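Local coordinates for protein carbohydrate deacetylase (Enterococcus faecalis, PDB 2I5I) that probably removes acetyl groups from acetylated carbohydrates during oligosaccharide breakdown, using magnesium as its cofactor, at residues I9-F14 against G31-T36; G15-V20 against D219-N224; Q22-A27 against C213-I218; I189-I194 against V236-S241. All blocks are in the same frame, centred on the assembly; numbering follows the deposited sequence.

Contact 1: residues I9-F14 against G31-T36; sequences INADDF and GVVTST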
loop_
_atom_site.group_PDB
_atom_site.type_symbol
_atom_site.label_atom_id
_atom_site.label_comp_id
_atom_site.label_asym_id
_atom_site.label_seq_id
_atom_site.Cartn_x
_atom_site.Cartn_y
_atom_site.Cartn_z
ATOM N N ILE A 9 -6.333 8.121 -25.633
ATOM C CA ILE A 9 -7.674 7.595 -25.430
ATOM C C ILE A 9 -8.060 7.995 -24.016
ATOM O O ILE A 9 -7.544 7.511 -23.020
ATOM C CB ILE A 9 -7.755 6.076 -25.654
ATOM C CG1 ILE A 9 -7.199 5.705 -27.016
ATOM C CG2 ILE A 9 -9.169 5.550 -25.483
ATOM C CD1 ILE A 9 -7.232 4.249 -27.388
ATOM N N ASN A 10 -8.952 8.988 -23.981
ATOM C CA ASN A 10 -9.246 9.660 -22.720
ATOM C C ASN A 10 -10.699 9.405 -22.362
ATOM O O ASN A 10 -11.613 9.708 -23.126
ATOM C CB ASN A 10 -8.992 11.176 -22.777
ATOM C CG ASN A 10 -9.233 11.843 -21.434
ATOM O OD1 ASN A 10 -8.306 12.097 -20.653
ATOM N ND2 ASN A 10 -10.491 12.137 -21.184
ATOM N N ALA A 11 -10.872 8.868 -21.159
ATOM C CA ALA A 11 -12.207 8.640 -20.619
ATOM C C ALA A 11 -12.698 9.886 -19.909
ATOM O O ALA A 11 -12.091 10.328 -18.930
ATOM C CB ALA A 11 -12.193 7.461 -19.648
ATOM N N ASP A 12 -13.791 10.476 -20.368
ATOM C CA ASP A 12 -14.356 11.616 -19.665
ATOM C C ASP A 12 -15.163 11.179 -18.436
ATOM O O ASP A 12 -15.681 10.055 -18.386
ATOM C CB ASP A 12 -15.226 12.421 -20.640
ATOM C CG ASP A 12 -14.431 13.030 -21.780
ATOM O OD1 ASP A 12 -13.210 12.787 -21.885
ATOM O OD2 ASP A 12 -15.042 13.767 -22.590
ATOM N N ASP A 13 -15.237 12.043 -17.441
ATOM C CA ASP A 13 -16.130 11.956 -16.302
ATOM C C ASP A 13 -15.594 11.125 -15.141
ATOM O O ASP A 13 -16.374 10.603 -14.339
ATOM C CB ASP A 13 -17.496 11.388 -16.725
ATOM C CG ASP A 13 -18.283 12.305 -17.643
ATOM O OD1 ASP A 13 -17.951 13.506 -17.657
ATOM O OD2 ASP A 13 -19.218 11.851 -18.350
ATOM N N PHE A 14 -14.285 11.024 -14.994
ATOM C CA PHE A 14 -13.736 10.405 -13.760
ATOM C C PHE A 14 -14.292 11.080 -12.530
ATOM O O PHE A 14 -14.425 12.306 -12.468
ATOM C CB PHE A 14 -12.211 10.455 -13.783
ATOM C CG PHE A 14 -11.544 9.403 -12.900
ATOM C CD1 PHE A 14 -11.696 8.057 -13.218
ATOM C CD2 PHE A 14 -10.798 9.794 -11.809
ATOM C CE1 PHE A 14 -11.090 7.103 -12.410
ATOM C CE2 PHE A 14 -10.182 8.843 -10.999
ATOM C CZ PHE A 14 -10.331 7.511 -11.327
ATOM N N GLY A 31 -7.792 -2.569 -20.713
ATOM C CA GLY A 31 -8.168 -2.090 -22.033
ATOM C C GLY A 31 -7.231 -0.993 -22.527
ATOM O O GLY A 31 -6.109 -0.881 -22.053
ATOM N N VAL A 32 -7.695 -0.166 -23.466
ATOM C CA VAL A 32 -6.748 0.776 -24.082
ATOM C C VAL A 32 -6.897 2.219 -23.632
ATOM O O VAL A 32 -6.220 3.108 -24.178
ATOM C CB VAL A 32 -6.860 0.669 -25.625
ATOM C CG1 VAL A 32 -6.384 -0.707 -26.086
ATOM C CG2 VAL A 32 -8.272 0.945 -26.093
ATOM N N VAL A 33 -7.715 2.526 -22.636
ATOM C CA VAL A 33 -7.828 3.873 -22.079
ATOM C C VAL A 33 -6.508 4.256 -21.416
ATOM O O VAL A 33 -5.987 3.551 -20.544
ATOM C CB VAL A 33 -8.983 4.016 -21.074
ATOM C CG1 VAL A 33 -8.934 5.365 -20.371
ATOM C CG2 VAL A 33 -10.318 3.795 -21.777
ATOM N N THR A 34 -5.922 5.381 -21.831
ATOM C CA THR A 34 -4.620 5.764 -21.284
ATOM C C THR A 34 -4.668 6.975 -20.379
ATOM O O THR A 34 -3.688 7.308 -19.684
ATOM C CB THR A 34 -3.626 6.092 -22.436
ATOM O OG1 THR A 34 -4.060 7.355 -22.958
ATOM C CG2 THR A 34 -3.682 5.094 -23.568
ATOM N N SER A 35 -5.803 7.644 -20.355
ATOM C CA SER A 35 -6.028 8.889 -19.652
ATOM C C SER A 35 -7.483 9.052 -19.253
ATOM O O SER A 35 -8.353 8.407 -19.860
ATOM C CB SER A 35 -5.603 10.012 -20.606
ATOM O OG SER A 35 -5.822 11.287 -20.042
ATOM N N THR A 36 -7.734 9.907 -18.283
ATOM C CA THR A 36 -9.082 10.320 -17.921
ATOM C C THR A 36 -9.064 11.771 -17.477
ATOM O O THR A 36 -8.012 12.316 -17.109
ATOM C CB THR A 36 -9.656 9.403 -16.830
ATOM O OG1 THR A 36 -11.064 9.598 -16.612
ATOM C CG2 THR A 36 -8.939 9.699 -15.513
#
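With CG anti to its backbone N (chi1 -177°), Asn-10 carries its amide alongside the neighbouring strand, where the hydroxyl of Ser-35, likewise anti to N (chi1 178°), meets it. Ser-35 OG donates to Asn-10 OD1 over 2.7 Å, within the amide plane and onto a lone pair. On the other face of the sheet, Thr-36 also holds its hydroxyl anti to N (chi1 -169°), and OG1 gives its proton to Ala-11 O at 2.6 Å, approaching from above the carbonyl plane. The same torsion sets Thr-36 CG2 over one face of the Phe-14 ring in a CH-pi contact, 4.1 Å from the centroid. Parallel pairing supplies the backbone bonds: Ala-11 N reaches Ser-35 O at 2.9 Å, and Ile-9 O is gripped twice, by Thr-34 N at 2.9 Å and Ser-35 N at 3.2 Å. Beyond them Ile-9 CD1 rests on Val-32 CG2 (3.7 Å). Strands 6-11 and 35-38, joined through helix 18-29, form a beta-alpha-beta unit. Both buried hydroxyls thus spend their protons on the first strand, just before the chain turns a corner toward Asp-13, which touches the predicted magnesium ligand His-130 and may belong to the same site.

Contact 2: residues G15-V20 against D219-N224; sequences GYTPAV and DTILQN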
loop_
_atom_site.group_PDB
_atom_site.type_symbol
_atom_site.label_atom_id
_atom_site.label_comp_id
_atom_site.label_asym_id
_atom_site.label_seq_id
_atom_site.Cartn_x
_atom_site.Cartn_y
_atom_site.Cartn_z
ATOM N N GLY A 15 -14.660 10.330 -11.485
ATOM C CA GLY A 15 -15.223 10.895 -10.285
ATOM C C GLY A 15 -16.678 11.301 -10.398
ATOM O O GLY A 15 -17.239 11.810 -9.426
ATOM N N TYR A 16 -17.299 11.095 -11.556
ATOM C CA TYR A 16 -18.693 11.458 -11.754
ATOM C C TYR A 16 -19.556 10.731 -10.731
ATOM O O TYR A 16 -20.313 11.312 -9.948
ATOM C CB TYR A 16 -19.091 11.148 -13.185
ATOM C CG TYR A 16 -20.373 11.754 -13.697
ATOM C CD1 TYR A 16 -21.018 12.799 -13.045
ATOM C CD2 TYR A 16 -20.935 11.255 -14.863
ATOM C CE1 TYR A 16 -22.190 13.314 -13.562
ATOM C CE2 TYR A 16 -22.109 11.777 -15.383
ATOM C CZ TYR A 16 -22.731 12.807 -14.722
ATOM O OH TYR A 16 -23.903 13.330 -15.239
ATOM N N THR A 17 -19.455 9.402 -10.748
ATOM C CA THR A 17 -20.097 8.559 -9.736
ATOM C C THR A 17 -19.183 7.373 -9.423
ATOM O O THR A 17 -18.302 7.036 -10.223
ATOM C CB THR A 17 -21.510 8.110 -10.114
ATOM O OG1 THR A 17 -21.509 6.766 -10.593
ATOM C CG2 THR A 17 -22.159 8.823 -11.310
ATOM N N PRO A 18 -19.349 6.727 -8.279
ATOM C CA PRO A 18 -18.500 5.564 -7.953
ATOM C C PRO A 18 -18.397 4.508 -9.039
ATOM O O PRO A 18 -17.318 3.979 -9.289
ATOM C CB PRO A 18 -19.215 4.994 -6.703
ATOM C CG PRO A 18 -19.713 6.247 -6.041
ATOM C CD PRO A 18 -20.298 7.023 -7.213
ATOM N N ALA A 19 -19.467 4.129 -9.735
ATOM C CA ALA A 19 -19.406 3.135 -10.779
ATOM C C ALA A 19 -18.786 3.638 -12.085
ATOM O O ALA A 19 -18.184 2.868 -12.820
ATOM C CB ALA A 19 -20.800 2.603 -11.125
ATOM N N VAL A 20 -18.957 4.927 -12.370
ATOM C CA VAL A 20 -18.263 5.495 -13.521
ATOM C C VAL A 20 -16.762 5.370 -13.246
ATOM O O VAL A 20 -16.062 4.803 -14.073
ATOM C CB VAL A 20 -18.660 6.951 -13.794
ATOM C CG1 VAL A 20 -17.721 7.542 -14.849
ATOM C CG2 VAL A 20 -20.100 7.063 -14.261
ATOM N N ASP A 219 -24.366 2.476 -11.884
ATOM C CA ASP A 219 -24.902 2.552 -10.522
ATOM C C ASP A 219 -26.172 3.398 -10.586
ATOM O O ASP A 219 -26.514 3.980 -11.626
ATOM C CB ASP A 219 -23.950 3.058 -9.469
ATOM C CG ASP A 219 -23.194 4.354 -9.687
ATOM O OD1 ASP A 219 -23.397 5.086 -10.682
ATOM O OD2 ASP A 219 -22.325 4.657 -8.839
ATOM N N THR A 220 -26.933 3.447 -9.505
ATOM C CA THR A 220 -28.130 4.287 -9.570
ATOM C C THR A 220 -27.728 5.759 -9.686
ATOM O O THR A 220 -28.475 6.534 -10.263
ATOM C CB THR A 220 -29.026 4.140 -8.333
ATOM O OG1 THR A 220 -28.237 4.407 -7.162
ATOM C CG2 THR A 220 -29.532 2.714 -8.190
ATOM N N ILE A 221 -26.576 6.108 -9.119
ATOM C CA ILE A 221 -26.158 7.517 -9.167
ATOM C C ILE A 221 -26.007 7.924 -10.627
ATOM O O ILE A 221 -26.530 8.956 -11.041
ATOM C CB ILE A 221 -24.891 7.779 -8.357
ATOM C CG1 ILE A 221 -25.014 7.302 -6.899
ATOM C CG2 ILE A 221 -24.476 9.241 -8.362
ATOM C CD1 ILE A 221 -23.740 6.628 -6.462
ATOM N N LEU A 222 -25.332 7.129 -11.454
ATOM C CA LEU A 222 -25.261 7.475 -12.873
ATOM C C LEU A 222 -26.646 7.543 -13.495
ATOM O O LEU A 222 -26.989 8.473 -14.232
ATOM C CB LEU A 222 -24.389 6.462 -13.617
ATOM C CG LEU A 222 -24.342 6.617 -15.138
ATOM C CD1 LEU A 222 -23.833 7.987 -15.540
ATOM C CD2 LEU A 222 -23.487 5.508 -15.739
ATOM N N GLN A 223 -27.478 6.540 -13.204
ATOM C CA GLN A 223 -28.828 6.511 -13.772
ATOM C C GLN A 223 -29.636 7.765 -13.446
ATOM O O GLN A 223 -30.493 8.220 -14.212
ATOM C CB GLN A 223 -29.592 5.324 -13.205
ATOM C CG GLN A 223 -29.447 3.977 -13.876
ATOM C CD GLN A 223 -30.701 3.149 -13.582
ATOM O OE1 GLN A 223 -31.194 3.192 -12.454
ATOM N NE2 GLN A 223 -31.196 2.440 -14.584
ATOM N N ASN A 224 -29.388 8.310 -12.268
ATOM C CA ASN A 224 -30.133 9.440 -11.752
ATOM C C ASN A 224 -29.714 10.739 -12.456
ATOM O O ASN A 224 -30.497 11.676 -12.525
ATOM C CB ASN A 224 -29.895 9.598 -10.258
ATOM C CG ASN A 224 -30.606 8.526 -9.422
ATOM O OD1 ASN A 224 -31.459 7.800 -9.905
ATOM N ND2 ASN A 224 -30.220 8.456 -8.154
#
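Tyr-16 opens the contact from the loop before helix 18-29: its CE2 meets Leu-222 CD1 at 4.2 Å, the two side chains crossing at about a right angle. Thr-17, the N-cap residue of that helix, comes tip to tip with Asp-219. In the conformers described, for both Thr-17 and Ile-221, Thr-17 OG1 donates over a short 2.5 Å to Asp-219 OD1, using the syn lone pair, while its CG2 faces the backbone N of Leu-222 and its CB meets Ile-221 CG2 at 3.6 Å. Pro-18 crosses Ile-221 of helix 220-225 at about a right angle, its CD 3.5 Å from Ile-221 CD1. Next, Ala-19 N donates to Asp-219 OD2 at 3.0 Å, reaching it from above the carboxylate plane, and its methyl lies against the carboxylate carbon. Val-20 ends the segment, CG2 touching Leu-222 CD2 at 4.0 Å.

Asp-219 is itself an N-cap: OD1 also accepts from Leu-222 N at 2.9 Å. One carboxylate therefore serves the first turns of two helices, whose N-terminal ends would be expected to stabilise its charge. Helices 18-29 and 220-225 are thereby joined start to start, with Arg-232 of helix 231-239 against Tyr-16 and Leu-222, and Phe-217 of the second subunit packed on Ala-19 and Asp-219.

Contact 3: residues Q22-A27 against C213-I218; sequences QGIIEA and CHPAFI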
loop_
_atom_site.group_PDB
_atom_site.type_symbol
_atom_site.label_atom_id
_atom_site.label_comp_id
_atom_site.label_asym_id
_atom_site.label_seq_id
_atom_site.Cartn_x
_atom_site.Cartn_y
_atom_site.Cartn_z
ATOM N N GLN A 22 -15.108 3.353 -11.402
ATOM C CA GLN A 22 -14.538 1.995 -11.509
ATOM C C GLN A 22 -14.624 1.439 -12.925
ATOM O O GLN A 22 -13.790 0.648 -13.365
ATOM C CB GLN A 22 -15.223 1.055 -10.521
ATOM C CG GLN A 22 -14.994 1.401 -9.055
ATOM C CD GLN A 22 -13.527 1.332 -8.678
ATOM O OE1 GLN A 22 -12.813 0.440 -9.113
ATOM N NE2 GLN A 22 -13.036 2.231 -7.826
ATOM N N GLY A 23 -15.630 1.851 -13.693
ATOM C CA GLY A 23 -15.673 1.469 -15.093
ATOM C C GLY A 23 -14.503 2.047 -15.872
ATOM O O GLY A 23 -13.922 1.362 -16.705
ATOM N N ILE A 24 -14.152 3.304 -15.584
ATOM C CA ILE A 24 -12.954 3.851 -16.234
ATOM C C ILE A 24 -11.700 3.104 -15.839
ATOM O O ILE A 24 -10.865 2.755 -16.675
ATOM C CB ILE A 24 -12.821 5.351 -15.912
ATOM C CG1 ILE A 24 -13.916 6.165 -16.619
ATOM C CG2 ILE A 24 -11.461 5.893 -16.279
ATOM C CD1 ILE A 24 -14.163 7.522 -16.020
ATOM N N ILE A 25 -11.533 2.812 -14.538
ATOM C CA ILE A 25 -10.344 2.069 -14.118
ATOM C C ILE A 25 -10.244 0.736 -14.833
ATOM O O ILE A 25 -9.148 0.335 -15.233
ATOM C CB ILE A 25 -10.338 1.929 -12.579
ATOM C CG1 ILE A 25 -10.045 3.251 -11.881
ATOM C CG2 ILE A 25 -9.366 0.844 -12.122
ATOM C CD1 ILE A 25 -10.167 3.309 -10.370
ATOM N N GLU A 26 -11.359 0.038 -15.031
ATOM C CA GLU A 26 -11.376 -1.229 -15.761
ATOM C C GLU A 26 -10.877 -1.110 -17.201
ATOM O O GLU A 26 -10.095 -1.891 -17.718
ATOM C CB GLU A 26 -12.810 -1.765 -15.740
ATOM C CG GLU A 26 -12.977 -3.127 -16.377
ATOM C CD GLU A 26 -12.357 -4.300 -15.648
ATOM O OE1 GLU A 26 -11.943 -4.178 -14.474
ATOM O OE2 GLU A 26 -12.281 -5.389 -16.274
ATOM N N ALA A 27 -11.419 -0.088 -17.857
ATOM C CA ALA A 27 -11.104 0.217 -19.245
ATOM C C ALA A 27 -9.636 0.568 -19.413
ATOM O O ALA A 27 -9.055 0.332 -20.469
ATOM C CB ALA A 27 -12.019 1.369 -19.683
ATOM N N CYS A 213 -13.935 9.198 -24.775
ATOM C CA CYS A 213 -14.917 8.131 -24.581
ATOM C C CYS A 213 -15.540 8.237 -23.189
ATOM O O CYS A 213 -15.040 9.003 -22.378
ATOM C CB CYS A 213 -14.277 6.759 -24.771
ATOM S SG CYS A 213 -12.811 6.440 -23.760
ATOM N N HIS A 214 -16.597 7.462 -22.958
ATOM C CA HIS A 214 -17.302 7.522 -21.690
ATOM C C HIS A 214 -17.590 6.133 -21.099
ATOM O O HIS A 214 -18.734 5.730 -20.857
ATOM C CB HIS A 214 -18.585 8.303 -21.895
ATOM C CG HIS A 214 -18.398 9.708 -22.392
ATOM N ND1 HIS A 214 -18.111 10.017 -23.708
ATOM C CD2 HIS A 214 -18.482 10.885 -21.737
ATOM C CE1 HIS A 214 -18.014 11.332 -23.827
ATOM N NE2 HIS A 214 -18.239 11.895 -22.644
ATOM N N PRO A 215 -16.548 5.360 -20.838
ATOM C CA PRO A 215 -16.756 4.053 -20.195
ATOM C C PRO A 215 -17.250 4.283 -18.764
ATOM O O PRO A 215 -16.940 5.280 -18.123
ATOM C CB PRO A 215 -15.384 3.418 -20.165
ATOM C CG PRO A 215 -14.394 4.487 -20.481
ATOM C CD PRO A 215 -15.136 5.642 -21.084
ATOM N N ALA A 216 -18.018 3.334 -18.258
ATOM C CA ALA A 216 -18.532 3.288 -16.908
ATOM C C ALA A 216 -19.154 1.911 -16.645
ATOM O O ALA A 216 -19.517 1.242 -17.599
ATOM C CB ALA A 216 -19.596 4.336 -16.652
ATOM N N PHE A 217 -19.222 1.573 -15.366
ATOM C CA PHE A 217 -20.167 0.615 -14.841
ATOM C C PHE A 217 -21.403 1.431 -14.471
ATOM O O PHE A 217 -21.301 2.643 -14.272
ATOM C CB PHE A 217 -19.634 -0.171 -13.647
ATOM C CG PHE A 217 -18.397 -0.999 -13.928
ATOM C CD1 PHE A 217 -18.118 -1.593 -15.146
ATOM C CD2 PHE A 217 -17.450 -1.210 -12.926
ATOM C CE1 PHE A 217 -16.975 -2.375 -15.317
ATOM C CE2 PHE A 217 -16.309 -1.956 -13.076
ATOM C CZ PHE A 217 -16.057 -2.529 -14.306
ATOM N N ILE A 218 -22.545 0.784 -14.366
ATOM C CA ILE A 218 -23.778 1.479 -13.998
ATOM C C ILE A 218 -24.064 1.341 -12.500
ATOM O O ILE A 218 -24.011 0.222 -11.966
ATOM C CB ILE A 218 -24.998 0.972 -14.786
ATOM C CG1 ILE A 218 -24.870 0.983 -16.305
ATOM C CG2 ILE A 218 -26.236 1.771 -14.396
ATOM C CD1 ILE A 218 -23.979 2.060 -16.867
#
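Aromatic packing dominates this meeting of helix 18-29 with the loop that follows strand 208-213. Phe-217, its CG anti to the carbonyl carbon (chi1 -61°), lays one ring face flat on the helix backbone. Gly-23 CA stands above the centre of the ring, 3.7 Å from the centroid and only 6° off the ring normal, a nearly ideal CH-pi geometry. Phe-217 CZ meets Glu-26 CB at 3.6 Å, and Phe-217 CE2 lies 3.6 Å from Gln-22 O, so Gln-22, Gly-23 and Glu-26, on about one turn of the helix, all touch the phenyl group.

Backbone-to-backbone contact comes next. With only hydrogen at its alpha carbon, Gly-23 allows the loop to pass close: its CA is 3.8 Å from Ala-216 C and 3.6 Å from Phe-217 N, tight packing of main chain on main chain.

Apolar side chains finish the seam. The ring of Pro-215 lies against the helix, its CB 4.0 Å from Ala-27 CB and its CG 4.2 Å from Ile-24 CG1. Ile-24 CG1 also makes a van der Waals contact with the backbone at Pro-215 O, 3.5 Å away.

The polar ends turn to other partners: Gln-22 NE2 to Ser-51, and the Glu-26 carboxylate to Arg-30 in a salt bridge. At the subunit boundary, Phe-217 packs on Phe-217 of the second subunit, and Ile-218 on Ile-218 of the second subunit. The arrangement is consistent with the (beta/alpha) barrel-like fold expected for this family: a loop leaving one strand of the parallel sheet is laid over an outer helix, here continuing into the homodimer interface.

Contact 4: residues I189-I194 against V236-S241; sequences ISTETI and VEILTS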
loop_
_atom_site.group_PDB
_atom_site.type_symbol
_atom_site.label_atom_id
_atom_site.label_comp_id
_atom_site.label_asym_id
_atom_site.label_seq_id
_atom_site.Cartn_x
_atom_site.Cartn_y
_atom_site.Cartn_z
ATOM N N ILE A 189 -21.327 3.664 -31.028
ATOM C CA ILE A 189 -20.600 2.725 -30.171
ATOM C C ILE A 189 -20.534 1.346 -30.818
ATOM O O ILE A 189 -21.473 0.558 -30.876
ATOM C CB ILE A 189 -21.233 2.642 -28.774
ATOM C CG1 ILE A 189 -21.366 3.994 -28.063
ATOM C CG2 ILE A 189 -20.458 1.660 -27.901
ATOM C CD1 ILE A 189 -20.020 4.671 -27.932
ATOM N N SER A 190 -19.358 1.043 -31.353
ATOM C CA SER A 190 -19.047 -0.277 -31.869
ATOM C C SER A 190 -17.570 -0.397 -32.186
ATOM O O SER A 190 -16.767 0.540 -32.163
ATOM C CB SER A 190 -19.924 -0.586 -33.086
ATOM O OG SER A 190 -19.474 0.198 -34.183
ATOM N N THR A 191 -17.172 -1.636 -32.474
ATOM C CA THR A 191 -15.779 -1.910 -32.752
ATOM C C THR A 191 -15.330 -1.217 -34.038
ATOM O O THR A 191 -14.234 -0.676 -34.129
ATOM C CB THR A 191 -15.540 -3.426 -32.927
ATOM O OG1 THR A 191 -16.001 -4.122 -31.771
ATOM C CG2 THR A 191 -14.047 -3.658 -33.046
ATOM N N GLU A 192 -16.234 -1.300 -34.993
ATOM C CA GLU A 192 -16.031 -0.784 -36.344
ATOM C C GLU A 192 -15.680 0.696 -36.308
ATOM O O GLU A 192 -14.738 1.128 -36.980
ATOM C CB GLU A 192 -17.275 -1.037 -37.214
ATOM N N THR A 193 -16.411 1.472 -35.520
ATOM C CA THR A 193 -16.150 2.895 -35.374
ATOM C C THR A 193 -14.698 3.101 -34.953
ATOM O O THR A 193 -14.013 3.992 -35.447
ATOM C CB THR A 193 -17.094 3.558 -34.368
ATOM O OG1 THR A 193 -18.455 3.472 -34.796
ATOM C CG2 THR A 193 -16.837 5.063 -34.304
ATOM N N ILE A 194 -14.253 2.249 -34.029
ATOM C CA ILE A 194 -12.927 2.381 -33.457
ATOM C C ILE A 194 -11.864 2.105 -34.520
ATOM O O ILE A 194 -10.851 2.802 -34.566
ATOM C CB ILE A 194 -12.702 1.420 -32.272
ATOM C CG1 ILE A 194 -13.457 1.804 -31.003
ATOM C CG2 ILE A 194 -11.206 1.259 -32.007
ATOM C CD1 ILE A 194 -12.954 3.057 -30.325
ATOM N N VAL A 236 -16.965 0.028 -22.294
ATOM C CA VAL A 236 -15.973 -0.751 -21.559
ATOM C C VAL A 236 -15.661 -2.029 -22.325
ATOM O O VAL A 236 -14.510 -2.440 -22.488
ATOM C CB VAL A 236 -16.427 -1.145 -20.148
ATOM C CG1 VAL A 236 -15.319 -1.966 -19.490
ATOM C CG2 VAL A 236 -16.752 0.071 -19.303
ATOM N N GLU A 237 -16.751 -2.622 -22.825
ATOM C CA GLU A 237 -16.546 -3.920 -23.466
ATOM C C GLU A 237 -15.649 -3.765 -24.676
ATOM O O GLU A 237 -14.725 -4.529 -24.923
ATOM C CB GLU A 237 -17.914 -4.512 -23.810
ATOM C CG GLU A 237 -17.857 -5.879 -24.440
ATOM C CD GLU A 237 -19.235 -6.420 -24.793
ATOM O OE1 GLU A 237 -20.179 -5.648 -25.066
ATOM O OE2 GLU A 237 -19.339 -7.667 -24.782
ATOM N N ILE A 238 -15.951 -2.730 -25.461
ATOM C CA ILE A 238 -15.180 -2.551 -26.700
ATOM C C ILE A 238 -13.764 -2.116 -26.391
ATOM O O ILE A 238 -12.797 -2.600 -26.968
ATOM C CB ILE A 238 -15.882 -1.523 -27.609
ATOM C CG1 ILE A 238 -17.170 -2.054 -28.223
ATOM C CG2 ILE A 238 -14.908 -1.022 -28.665
ATOM C CD1 ILE A 238 -18.209 -1.028 -28.547
ATOM N N LEU A 239 -13.599 -1.188 -25.446
ATOM C CA LEU A 239 -12.248 -0.714 -25.141
ATOM C C LEU A 239 -11.358 -1.750 -24.462
ATOM O O LEU A 239 -10.145 -1.569 -24.411
ATOM C CB LEU A 239 -12.300 0.551 -24.269
ATOM C CG LEU A 239 -13.022 1.732 -24.938
ATOM C CD1 LEU A 239 -13.306 2.842 -23.946
ATOM C CD2 LEU A 239 -12.183 2.233 -26.108
ATOM N N THR A 240 -11.916 -2.843 -23.948
ATOM C CA THR A 240 -11.119 -3.898 -23.341
ATOM C C THR A 240 -11.025 -5.131 -24.238
ATOM O O THR A 240 -10.454 -6.154 -23.833
ATOM C CB THR A 240 -11.716 -4.330 -21.981
ATOM O OG1 THR A 240 -13.036 -4.816 -22.227
ATOM C CG2 THR A 240 -11.839 -3.163 -21.033
ATOM N N SER A 241 -11.563 -5.050 -25.455
ATOM C CA SER A 241 -11.543 -6.181 -26.376
ATOM C C SER A 241 -10.178 -6.424 -26.997
ATOM O O SER A 241 -9.386 -5.520 -27.251
ATOM C CB SER A 241 -12.608 -6.001 -27.463
ATOM O OG SER A 241 -12.336 -4.955 -28.380
#
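Ile-238 overlaps the start of helix 191-203 with both of its branches. CG1 stands anti to the carbonyl carbon (chi1 -71°) and the chain continues extended (chi2 152°), which delivers CD1 into the bend where that helix begins: it lies 3.5 Å from Ser-190 CA and 3.6 Å from Ile-189 CG2. The other branch, CG2, is anti to the backbone N and approaches Ile-194 CG1 at 3.9 Å, one turn further on. Ile-238 crosses both Ile-189 and Ile-194 obliquely, so it sits as a wedge between them. Leu-239 adds a looser touch, CD2 at 4.4 Å from Ile-194 CD1. Across the seam the interaction is mainly van der Waals packing of the isoleucine branches.

Polar order is kept within the second segment. Ile-238 O, near the end of helix 231-239, is held by two donors from Ser-241: the backbone N at 3.1 Å and OG at 2.8 Å, the hydroxyl lying in the carbonyl plane and on a lone pair. Ser-241 is also the N-cap of helix 242-250, where its OG receives a weak bond from Val-244 N. Val-244 touches Ile-194 and Ile-238 as well. The arrangement is thus one of two consecutive helices, 231-239 and 242-250, joined by a tight turn in which Ser-241 serves both, and packed against the N-terminal turn of helix 191-203, away from the predicted metal site.

From the N terminus, contact 1 closes the shortest loop, from strands 6-11 and 13-14 through helix 18-29 to strand 35-38. Contact 2 starts at the beginning of that helix and contact 3 within it; both reach almost two hundred residues ahead, contact 3 nested within the loop of contact 2, and each crosses contact 1. Contact 4 follows contact 1 in series but crosses contacts 2 and 3, since its first segment precedes the 213-218 loop and its second follows helix 220-225. In space, contact 3 touches contact 1 through Cys-213 and contact 4 through Pro-215, and contacts 1 and 4 meet through Val-32 and Leu-239. Together they tie the parallel sheet to helices 18-29, 191-203, 220-225 and 231-239.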